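Local coordinates for protein sugar-binding transcriptional regulator, LacI family (PDB 3CS3) that probably acts as a DNA-binding transcription factor of the LacI family, its periplasmic-binding-protein-like domain presumably sensing a sugar, at residues L100-G105 / Q134-V139; A226-S231 / I257-I262; K32-F37 / K242-M247; R6-I11 / M57-I62. All blocks are in the same frame, centred on the assembly; numbering follows the deposited sequence. Where two conformers were deposited one is given.

The four contacts form two pairs, one in the N-terminal lobe and one near the passage between the lobes. Interactions 3 and 4, with centres 11 Å apart, belong to the lobe built on the seven-stranded mixed sheet, where helices 23-35 and 232-247 cover strands 10-15 and 60-64. Interactions 1 and 2, 12 Å apart, lie where the chain passes between the lobes, and Asp101 N to Ile257 O, 2.9 Å, probably joins them by a hydrogen bond. Centres from different pairs are 25 to 31 Å apart, yet interactions 2 and 4 reach the same mixed sheet. Interaction 4 closes before interaction 1 opens, and interaction 2 follows; interaction 3 ties residues 32-37 to 242-247, showing that the first lobe is assembled from both ends of the sequence.

Interaction 1. Residues L100-G105 / Q134-V139; sequences LDNRGG and QERLAV
Arg136 turns the NE/NH2 edge of its guanidinium to the amide oxygen of Asn102 and grips it side-on with two nitrogens. NE and NH2 of Arg136 each lie 2.9 Å from Asn102 OD1. Their approaches differ: NH2 comes with a C=O...N angle of 160° and a modest tilt from the amide plane, whereas NE stands well above that plane. The guanidinium and amide planes are 63° apart, and one oxygen serves both donors. Leu100 CD1 sits at the guanidinium edge, 3.5 Å from Arg136 NH2.

The neighbouring residues form a second polar pair. Glu135 is bent at chi2 (-81°), which turns CD out of line with the start of the chain, and Arg103, extended from CG to NE, crosses it obliquely. Arg103 NE donates to Glu135 OE1 at 2.8 Å as a salt bridge; OE1 lies in the guanidinium plane but is met from above the carboxylate plane. The companion bond from Arg103 NH2 to Glu135 OE2, at 3.4 Å, is weak. A water donates to Glu135 OE1 and is weakly held by Asn102 ND2, which also bonds Asp132. Carbon contacts accompany the polar ones: CB of Asn102 meets CB of Glu135 at 3.7 Å, and Arg103 CG meets Val139 CG2 at 3.7 Å.

Arg136 also makes a cation-pi contact with Phe212 and bonds a glycerol, probably from the crystallisation liquor. Helix 102-115 follows strand 95-100, one of the strands that lead from one lobe to the other, and packs here on helix 131-146, beside what is probably the interlobe sugar cleft of the LacI and periplasmic-binding-protein fold.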
# COMPACT_ATOMS: atom_id res chain seq x y z
N LEU A 100 15.17 11.82 -3.82
CA LEU A 100 14.80 12.70 -2.73
C LEU A 100 16.03 13.47 -2.27
O LEU A 100 17.15 12.96 -2.30
CB LEU A 100 14.24 11.92 -1.54
CG LEU A 100 12.97 11.09 -1.72
CD1 LEU A 100 12.63 10.39 -0.42
CD2 LEU A 100 11.82 11.94 -2.21
N ASP A 101 15.81 14.71 -1.85
CA ASP A 101 16.84 15.49 -1.18
C ASP A 101 17.01 14.97 0.26
O ASP A 101 16.45 15.52 1.21
CB ASP A 101 16.47 16.97 -1.21
CG ASP A 101 17.57 17.85 -0.65
OD1 ASP A 101 18.76 17.55 -0.86
OD2 ASP A 101 17.21 18.86 -0.01
N ASN A 102 17.76 13.87 0.38
CA ASN A 102 18.00 13.21 1.66
C ASN A 102 18.84 14.06 2.62
O ASN A 102 18.62 14.03 3.83
CB ASN A 102 18.69 11.87 1.44
CG ASN A 102 17.80 10.86 0.74
OD1 ASN A 102 16.67 10.61 1.16
ND2 ASN A 102 18.32 10.28 -0.33
N ARG A 103 19.78 14.80 2.05
CA ARG A 103 20.65 15.69 2.82
C ARG A 103 19.90 16.87 3.43
O ARG A 103 20.09 17.18 4.60
CB ARG A 103 21.85 16.13 1.98
CG ARG A 103 22.72 14.94 1.58
CD ARG A 103 23.98 15.30 0.85
NE ARG A 103 24.90 14.16 0.80
CZ ARG A 103 26.05 14.09 1.45
NH1 ARG A 103 26.47 15.10 2.19
NH2 ARG A 103 26.80 12.99 1.34
N GLY A 104 19.02 17.48 2.66
CA GLY A 104 18.17 18.56 3.17
C GLY A 104 17.10 18.08 4.13
O GLY A 104 16.77 18.78 5.08
N GLY A 105 16.57 16.88 3.88
CA GLY A 105 15.56 16.28 4.74
C GLY A 105 16.10 15.87 6.10
O GLY A 105 15.50 16.17 7.13
N GLN A 134 22.08 5.83 3.65
CA GLN A 134 23.48 6.29 3.65
C GLN A 134 23.61 7.81 3.67
O GLN A 134 24.36 8.35 4.48
CB GLN A 134 24.21 5.77 2.41
CG GLN A 134 24.55 4.30 2.42
CD GLN A 134 25.13 3.81 1.10
OE1 GLN A 134 25.12 4.53 0.09
NE2 GLN A 134 25.63 2.59 1.09
N GLU A 135 22.88 8.48 2.79
CA GLU A 135 22.86 9.94 2.71
C GLU A 135 22.28 10.56 3.97
O GLU A 135 22.80 11.56 4.47
CB GLU A 135 22.03 10.40 1.52
CG GLU A 135 22.64 10.07 0.19
CD GLU A 135 23.70 11.05 -0.22
OE1 GLU A 135 23.35 12.22 -0.51
OE2 GLU A 135 24.89 10.66 -0.26
N ARG A 136 21.18 9.97 4.47
CA ARG A 136 20.51 10.44 5.67
C ARG A 136 21.42 10.28 6.89
O ARG A 136 21.47 11.16 7.74
CB ARG A 136 19.18 9.71 5.89
CG ARG A 136 18.01 10.31 5.13
CD ARG A 136 16.82 9.35 5.06
NE ARG A 136 16.09 9.54 3.81
CZ ARG A 136 15.02 8.85 3.42
NH1 ARG A 136 14.51 7.89 4.20
NH2 ARG A 136 14.45 9.12 2.26
N LEU A 137 22.14 9.16 6.94
CA LEU A 137 23.10 8.89 8.00
C LEU A 137 24.31 9.82 7.96
O LEU A 137 24.72 10.33 8.99
CB LEU A 137 23.55 7.43 7.95
CG LEU A 137 24.11 6.82 9.22
CD1 LEU A 137 23.17 7.05 10.39
CD2 LEU A 137 24.36 5.34 9.01
N ALA A 138 24.86 10.04 6.76
CA ALA A 138 26.05 10.89 6.59
C ALA A 138 25.83 12.32 7.05
O ALA A 138 26.74 12.96 7.57
CB ALA A 138 26.52 10.87 5.14
N VAL A 139 24.62 12.81 6.86
CA VAL A 139 24.26 14.17 7.22
C VAL A 139 23.85 14.28 8.70
O VAL A 139 24.19 15.26 9.37
CB VAL A 139 23.21 14.73 6.23
CG1 VAL A 139 22.27 15.74 6.87
CG2 VAL A 139 23.92 15.34 5.04
O HOH W 1 20.58 12.51 -1.37

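Interaction 2. Residues A226-S231 / I257-I262; sequences ATIAYS and IYTRFI. With SO4 (sulfate ion), chain C.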
# COMPACT_ATOMS: atom_id res chain seq x y z
N ALA A 226 5.54 13.89 13.76
CA ALA A 226 6.42 14.89 13.16
C ALA A 226 7.30 14.20 12.12
O ALA A 226 7.79 13.08 12.35
CB ALA A 226 7.28 15.55 14.23
N THR A 227 7.48 14.84 10.97
CA THR A 227 8.00 14.13 9.81
C THR A 227 8.57 15.06 8.76
O THR A 227 8.40 16.28 8.83
CB THR A 227 6.89 13.24 9.16
OG1 THR A 227 7.46 12.41 8.13
CG2 THR A 227 5.76 14.10 8.57
N ILE A 228 9.24 14.47 7.77
CA ILE A 228 9.77 15.20 6.63
C ILE A 228 8.90 14.89 5.40
O ILE A 228 8.76 13.74 5.00
CB ILE A 228 11.24 14.85 6.35
CG1 ILE A 228 12.11 15.04 7.61
CG2 ILE A 228 11.76 15.63 5.17
CD1 ILE A 228 12.29 16.50 8.07
N ALA A 229 8.32 15.94 4.83
CA ALA A 229 7.36 15.81 3.75
C ALA A 229 7.95 16.23 2.43
O ALA A 229 8.81 17.10 2.37
CB ALA A 229 6.15 16.65 4.04
N TYR A 230 7.46 15.61 1.37
CA TYR A 230 7.78 15.98 -0.00
C TYR A 230 6.55 15.63 -0.85
O TYR A 230 5.67 14.89 -0.40
CB TYR A 230 9.04 15.24 -0.48
CG TYR A 230 9.05 13.75 -0.18
CD1 TYR A 230 9.67 13.26 0.97
CD2 TYR A 230 8.44 12.84 -1.04
CE1 TYR A 230 9.67 11.88 1.26
CE2 TYR A 230 8.43 11.47 -0.77
CZ TYR A 230 9.05 11.00 0.38
OH TYR A 230 9.05 9.65 0.63
N SER A 231 6.48 16.17 -2.06
CA SER A 231 5.39 15.82 -2.96
C SER A 231 5.65 14.47 -3.62
O SER A 231 6.52 14.35 -4.49
CB SER A 231 5.19 16.90 -4.03
OG SER A 231 3.99 16.68 -4.74
N ILE A 257 13.97 15.92 -5.55
CA ILE A 257 12.67 16.25 -4.99
C ILE A 257 12.91 16.84 -3.60
O ILE A 257 13.49 16.18 -2.73
CB ILE A 257 11.75 14.99 -4.94
CG1 ILE A 257 11.47 14.48 -6.37
CG2 ILE A 257 10.46 15.25 -4.15
CD1 ILE A 257 10.70 15.45 -7.28
N TYR A 258 12.47 18.08 -3.40
CA TYR A 258 12.84 18.82 -2.19
C TYR A 258 11.83 18.65 -1.07
O TYR A 258 10.67 18.32 -1.30
CB TYR A 258 13.19 20.28 -2.51
CG TYR A 258 14.45 20.36 -3.34
CD1 TYR A 258 15.70 20.20 -2.76
CD2 TYR A 258 14.39 20.55 -4.73
CE1 TYR A 258 16.86 20.24 -3.51
CE2 TYR A 258 15.56 20.58 -5.50
CZ TYR A 258 16.79 20.44 -4.88
OH TYR A 258 17.96 20.48 -5.61
N THR A 259 12.30 18.86 0.16
CA THR A 259 11.57 18.47 1.36
C THR A 259 11.30 19.63 2.33
O THR A 259 11.89 20.71 2.22
CB THR A 259 12.34 17.38 2.15
OG1 THR A 259 13.61 17.89 2.56
CG2 THR A 259 12.56 16.12 1.30
N ARG A 260 10.40 19.38 3.28
CA ARG A 260 10.10 20.31 4.36
C ARG A 260 9.74 19.54 5.63
O ARG A 260 9.21 18.42 5.56
CB ARG A 260 8.97 21.28 3.98
CG ARG A 260 7.57 20.69 3.94
CD ARG A 260 6.59 21.58 3.19
NE ARG A 260 5.21 21.36 3.61
CZ ARG A 260 4.39 20.43 3.11
NH1 ARG A 260 4.80 19.61 2.15
NH2 ARG A 260 3.15 20.32 3.58
N PHE A 261 10.06 20.12 6.79
CA PHE A 261 9.68 19.54 8.07
C PHE A 261 8.22 19.89 8.39
O PHE A 261 7.78 21.02 8.19
CB PHE A 261 10.63 20.01 9.19
CG PHE A 261 10.18 19.62 10.59
CD1 PHE A 261 10.22 18.30 11.00
CD2 PHE A 261 9.71 20.58 11.48
CE1 PHE A 261 9.80 17.93 12.28
CE2 PHE A 261 9.29 20.23 12.76
CZ PHE A 261 9.33 18.89 13.16
N ILE A 262 7.47 18.90 8.88
CA ILE A 262 6.10 19.11 9.30
C ILE A 262 6.01 18.78 10.78
O ILE A 262 6.26 17.63 11.18
CB ILE A 262 5.08 18.24 8.50
CG1 ILE A 262 5.03 18.70 7.03
CG2 ILE A 262 3.68 18.27 9.15
CD1 ILE A 262 3.80 18.24 6.29
S SO4 C . 17.97 19.77 -9.13
O1 SO4 C . 17.96 20.89 -8.20
O2 SO4 C . 18.28 20.23 -10.48
O3 SO4 C . 18.97 18.77 -8.74
O4 SO4 C . 16.63 19.18 -9.09
O HOH W 2 8.16 18.25 -2.90
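Past the last direct backbone bond, Arg260 N to Ala229 O at 2.9 Å, the pairing of residues 226-231 with 257-262 is carried on by a water: it accepts from Ser231 N and donates to Tyr258 O. The Tyr258 side chain points away from residues 226-231, and its OH donates to a sulfate oxygen, O1, at 2.6 Å; the ion, also held by His256 N, probably came from the crystallisation liquor. The two segments form an antiparallel edge ladder in the hinge of a periplasmic-binding-protein-like fold, the first bringing the chain back to the N-terminal lobe and the second leading it out again. The short strand axes run at 136°, well away from strictly antiparallel. Thr227 with Ile262 and Ala229 with Arg260 are hydrogen-bonded pairs, and Ala229 N to Arg260 O is the shortest link at 2.7 Å. Ile228 and Phe261 form the non-hydrogen-bonded pair between them.

Side chains alternate. On the face of Thr227 and Ala229, Ile262 CD1 reaches Ala229 CB at 3.6 Å. Thr227 OG1 is hydrogen-bonded to Asp186 OD1 and Asn214 N. On the other face, Ile228 CG2, anti to the backbone N, packs 3.5 Å from Thr259 CB, while Ile228 CD1 meets the Phe261 ring edge, 4.0 Å from its CD1.

Interaction 3. Residues K32-F37 / K242-M247; sequences KGLALF and KIIHLM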
# COMPACT_ATOMS: atom_id res chain seq x y z
N LYS A 32 -0.31 9.28 -14.13
CA LYS A 32 -0.79 10.52 -14.75
C LYS A 32 0.23 11.08 -15.74
O LYS A 32 -0.15 11.58 -16.80
CB LYS A 32 -1.15 11.56 -13.68
CG LYS A 32 -2.19 12.60 -14.12
CD LYS A 32 -1.55 13.88 -14.66
CE LYS A 32 -2.60 14.88 -15.15
NZ LYS A 32 -3.22 14.49 -16.46
N GLY A 33 1.51 10.98 -15.39
CA GLY A 33 2.58 11.47 -16.25
C GLY A 33 2.74 10.62 -17.50
O GLY A 33 3.03 11.14 -18.58
N LEU A 34 2.56 9.31 -17.34
CA LEU A 34 2.68 8.38 -18.45
C LEU A 34 1.49 8.41 -19.41
O LEU A 34 1.66 8.26 -20.62
CB LEU A 34 2.91 6.95 -17.94
CG LEU A 34 4.25 6.62 -17.28
CD1 LEU A 34 4.28 5.17 -16.85
CD2 LEU A 34 5.41 6.92 -18.21
N ALA A 35 0.28 8.63 -18.86
CA ALA A 35 -0.95 8.67 -19.66
C ALA A 35 -0.96 9.79 -20.69
O ALA A 35 -1.53 9.63 -21.77
CB ALA A 35 -2.17 8.76 -18.76
N LEU A 36 -0.32 10.91 -20.36
CA LEU A 36 -0.18 12.06 -21.27
C LEU A 36 0.58 11.70 -22.55
O LEU A 36 0.35 12.31 -23.60
CB LEU A 36 0.52 13.23 -20.58
CG LEU A 36 -0.19 13.90 -19.40
CD1 LEU A 36 0.77 14.83 -18.66
CD2 LEU A 36 -1.44 14.65 -19.85
N PHE A 37 1.47 10.72 -22.45
CA PHE A 37 2.24 10.22 -23.58
C PHE A 37 1.73 8.86 -24.06
O PHE A 37 2.46 8.15 -24.77
CB PHE A 37 3.72 10.15 -23.21
CG PHE A 37 4.33 11.48 -22.88
CD1 PHE A 37 4.66 12.37 -23.89
CD2 PHE A 37 4.56 11.84 -21.56
CE1 PHE A 37 5.22 13.61 -23.60
CE2 PHE A 37 5.12 13.08 -21.25
CZ PHE A 37 5.45 13.96 -22.27
N LYS A 242 10.64 11.95 -17.20
CA LYS A 242 12.06 11.68 -17.41
C LYS A 242 12.28 10.41 -18.21
O LYS A 242 13.21 10.36 -19.01
CB LYS A 242 12.78 11.55 -16.07
CG LYS A 242 14.17 12.16 -16.05
CD LYS A 242 14.23 13.42 -15.20
CE LYS A 242 13.48 14.59 -15.81
NZ LYS A 242 14.06 15.89 -15.42
N ILE A 243 11.46 9.39 -17.99
CA ILE A 243 11.58 8.12 -18.71
C ILE A 243 11.14 8.26 -20.18
O ILE A 243 11.77 7.69 -21.07
CB ILE A 243 10.91 6.92 -17.95
CG1 ILE A 243 11.29 5.58 -18.56
CG2 ILE A 243 9.40 7.02 -17.87
CD1 ILE A 243 12.58 5.06 -18.06
N ILE A 244 10.10 9.06 -20.42
CA ILE A 244 9.66 9.37 -21.79
C ILE A 244 10.76 10.12 -22.53
O ILE A 244 11.22 9.65 -23.57
CB ILE A 244 8.33 10.17 -21.81
CG1 ILE A 244 7.18 9.35 -21.20
CG2 ILE A 244 7.99 10.64 -23.23
CD1 ILE A 244 6.99 7.94 -21.78
N HIS A 245 11.19 11.26 -21.98
CA HIS A 245 12.23 12.10 -22.58
C HIS A 245 13.52 11.32 -22.83
O HIS A 245 14.13 11.47 -23.88
CB HIS A 245 12.52 13.32 -21.70
CG HIS A 245 11.49 14.41 -21.82
ND1 HIS A 245 10.14 14.17 -21.79
CD2 HIS A 245 11.63 15.75 -21.95
CE1 HIS A 245 9.48 15.31 -21.91
NE2 HIS A 245 10.37 16.29 -22.01
N LEU A 246 13.90 10.47 -21.88
CA LEU A 246 15.13 9.68 -21.98
C LEU A 246 15.08 8.64 -23.10
O LEU A 246 16.07 8.45 -23.82
CB LEU A 246 15.44 9.01 -20.63
CG LEU A 246 16.60 8.03 -20.46
CD1 LEU A 246 17.94 8.69 -20.73
CD2 LEU A 246 16.55 7.44 -19.07
N MET A 247 13.93 7.99 -23.27
CA MET A 247 13.80 6.96 -24.29
C MET A 247 13.52 7.52 -25.68
O MET A 247 13.64 6.81 -26.68
CB MET A 247 12.79 5.87 -23.87
CG MET A 247 11.34 6.04 -24.29
SD MET A 247 10.26 4.85 -23.45
CE MET A 247 11.43 3.57 -23.00
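The Phe37 ring has one face covered by Ile244, whose CG2 lies over the ring centre, 3.8 Å from the centroid and 12° off the normal, a CH-pi contact. The His245 imidazole meets the same ring differently: Phe37 CZ is near the imidazole plane at its edge, 4.3 Å from His245 CE1, while CE1 approaches the phenyl ring obliquely. This is a loose contact between two rings, with no stacking.

The branches of Ile244 divide the work. Its chi1 of -63° sets CG1 anti to the carbonyl carbon and CG2 anti to the backbone N, and each touches the ring. CG1 of Ile244 touches Phe37 CD2 at 3.6 Å, and its CD1 runs on to Leu34 CD2 at 4.0 Å. That same leucine methyl, CD2, also touches Ile243 CG2 at 4.0 Å, making Leu34 a bridge between two successive residues of the opposing helix.

Helices 23-35 and 232-247 both cover the mixed sheet of the N-terminal lobe, a Rossmann-like alpha/beta fold, as Leu34 and Ile243 both touching Ile11 on strand 10-15 shows. The contact is slight: the nearest CA atoms, those of Phe37 and Ile244, are 7.7 Å apart, and no hydrogen bond crosses between the segments. Phe37 follows closely on helix 23-35; its N donates to Leu34 O, three residues back, at 3.1 Å, and the side chains of both residues touch Ile244. Tyr39 also touches Ile244, and Leu34 also touches Ala240.

Interaction 4. Residues R6-I11 / M57-I62; sequences RQTNII and MVDGAI
Asp59 and Thr8 slide past each other in opposite directions, and the aspartate carboxylate ends against the backbone of residues 8 and 9. Thr8 N donates to Asp59 OD1 at 2.8 Å along a nearly straight line (169°), meeting the oxygen on its syn side. Asn9 N reaches the other oxygen, Asp59 OD2, only weakly at 3.1 Å. Thr8 chi1, 63°, puts OG1 between the backbone N and the carbonyl carbon, where it lies 3.1 Å from Asp59 OD1 and 3.1 Å from the backbone O of Met57. In return Asp59 N donates to Ile10 O at 2.8 Å, so residue 59 is tied at both its amide and its side chain.

Apolar pairs follow. Ile10 and Val58 cross at about a right angle, their CG2 methyls 3.9 Å apart. Ile11 and Ile62 cross obliquely, with Ile11 CG2 4.0 Å from Ile62 CG1. Across from Ile11 lies Gly60, without a side chain; Ile11 CD1 comes close to its backbone, and Ile11 CA makes a CA-H...O contact of 3.4 Å to Gly60 O.

Ile10 and Met57 also pack on Phe52 of the second subunit, which places this corner at the dimer interface, while Ile11 and Ile62 both touch Ile243 on helix 232-247. Strand 10-15 lies between 40-45 and 60-64, all parallel, giving the 2-1-3 strand order of a Rossmann-like beta-alpha-beta lobe, with this contact at the entrance of its first and third strands.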
# COMPACT_ATOMS: atom_id res chain seq x y z
N ARG A 6 10.65 -3.47 -30.73
CA ARG A 6 9.40 -3.46 -29.99
C ARG A 6 9.11 -2.12 -29.35
O ARG A 6 10.02 -1.45 -28.86
CB ARG A 6 9.43 -4.53 -28.90
CG ARG A 6 8.26 -5.49 -28.93
CD ARG A 6 8.68 -6.87 -28.47
NE ARG A 6 10.12 -7.10 -28.61
CZ ARG A 6 10.70 -8.29 -28.71
NH1 ARG A 6 12.02 -8.37 -28.83
NH2 ARG A 6 9.97 -9.40 -28.70
N GLN A 7 7.85 -1.72 -29.38
CA GLN A 7 7.37 -0.63 -28.56
C GLN A 7 6.03 -1.04 -28.00
O GLN A 7 5.04 -1.08 -28.72
CB GLN A 7 7.26 0.65 -29.38
CG GLN A 7 6.80 1.86 -28.60
CD GLN A 7 7.43 3.14 -29.10
OE1 GLN A 7 8.66 3.28 -29.10
NE2 GLN A 7 6.60 4.08 -29.53
N THR A 8 6.01 -1.38 -26.71
CA THR A 8 4.83 -1.93 -26.05
C THR A 8 4.01 -0.86 -25.35
O THR A 8 2.91 -1.15 -24.86
CB THR A 8 5.24 -3.00 -25.01
OG1 THR A 8 6.04 -2.39 -23.98
CG2 THR A 8 6.04 -4.12 -25.66
N ASN A 9 4.55 0.36 -25.34
CA ASN A 9 4.09 1.48 -24.50
C ASN A 9 3.76 1.14 -23.04
O ASN A 9 2.78 1.64 -22.45
CB ASN A 9 3.10 2.46 -25.20
CG ASN A 9 1.73 1.85 -25.52
OD1 ASN A 9 1.06 2.32 -26.44
ND2 ASN A 9 1.29 0.86 -24.75
N ILE A 10 4.62 0.31 -22.45
CA ILE A 10 4.51 -0.11 -21.05
C ILE A 10 5.82 0.15 -20.30
O ILE A 10 6.91 -0.20 -20.78
CB ILE A 10 4.08 -1.60 -20.90
CG1 ILE A 10 2.70 -1.82 -21.53
CG2 ILE A 10 3.99 -2.01 -19.42
CD1 ILE A 10 2.37 -3.27 -21.83
N ILE A 11 5.71 0.81 -19.15
CA ILE A 11 6.86 1.01 -18.27
C ILE A 11 6.73 0.05 -17.09
O ILE A 11 5.68 -0.03 -16.46
CB ILE A 11 6.96 2.49 -17.78
CG1 ILE A 11 7.07 3.46 -18.97
CG2 ILE A 11 8.12 2.69 -16.80
CD1 ILE A 11 8.28 3.23 -19.89
N MET A 57 8.65 -7.17 -23.44
CA MET A 57 7.28 -6.75 -23.13
C MET A 57 7.19 -5.41 -22.39
O MET A 57 6.09 -4.91 -22.13
CB MET A 57 6.56 -7.86 -22.36
CG MET A 57 5.83 -8.87 -23.24
SD MET A 57 5.92 -10.58 -22.68
CE MET A 57 7.65 -10.98 -22.95
N VAL A 58 8.34 -4.83 -22.05
CA VAL A 58 8.40 -3.56 -21.33
C VAL A 58 9.42 -2.62 -22.00
O VAL A 58 10.54 -3.03 -22.30
CB VAL A 58 8.68 -3.80 -19.81
CG1 VAL A 58 9.58 -2.74 -19.20
CG2 VAL A 58 7.37 -3.88 -19.04
N ASP A 59 9.00 -1.38 -22.26
CA ASP A 59 9.85 -0.40 -22.94
C ASP A 59 10.99 0.12 -22.06
O ASP A 59 12.12 0.24 -22.53
CB ASP A 59 9.02 0.79 -23.43
CG ASP A 59 8.20 0.48 -24.67
OD1 ASP A 59 8.31 -0.64 -25.22
OD2 ASP A 59 7.43 1.36 -25.08
N GLY A 60 10.67 0.43 -20.81
CA GLY A 60 11.62 1.03 -19.89
C GLY A 60 11.24 0.80 -18.44
O GLY A 60 10.15 0.31 -18.16
N ALA A 61 12.12 1.16 -17.52
CA ALA A 61 11.88 0.89 -16.10
C ALA A 61 12.03 2.11 -15.21
O ALA A 61 12.87 2.98 -15.46
CB ALA A 61 12.77 -0.26 -15.61
N ILE A 62 11.19 2.17 -14.17
CA ILE A 62 11.36 3.09 -13.06
C ILE A 62 11.63 2.24 -11.82
O ILE A 62 10.80 1.41 -11.46
CB ILE A 62 10.12 4.00 -12.87
CG1 ILE A 62 9.95 4.94 -14.07
CG2 ILE A 62 10.23 4.81 -11.58
CD1 ILE A 62 8.60 5.66 -14.10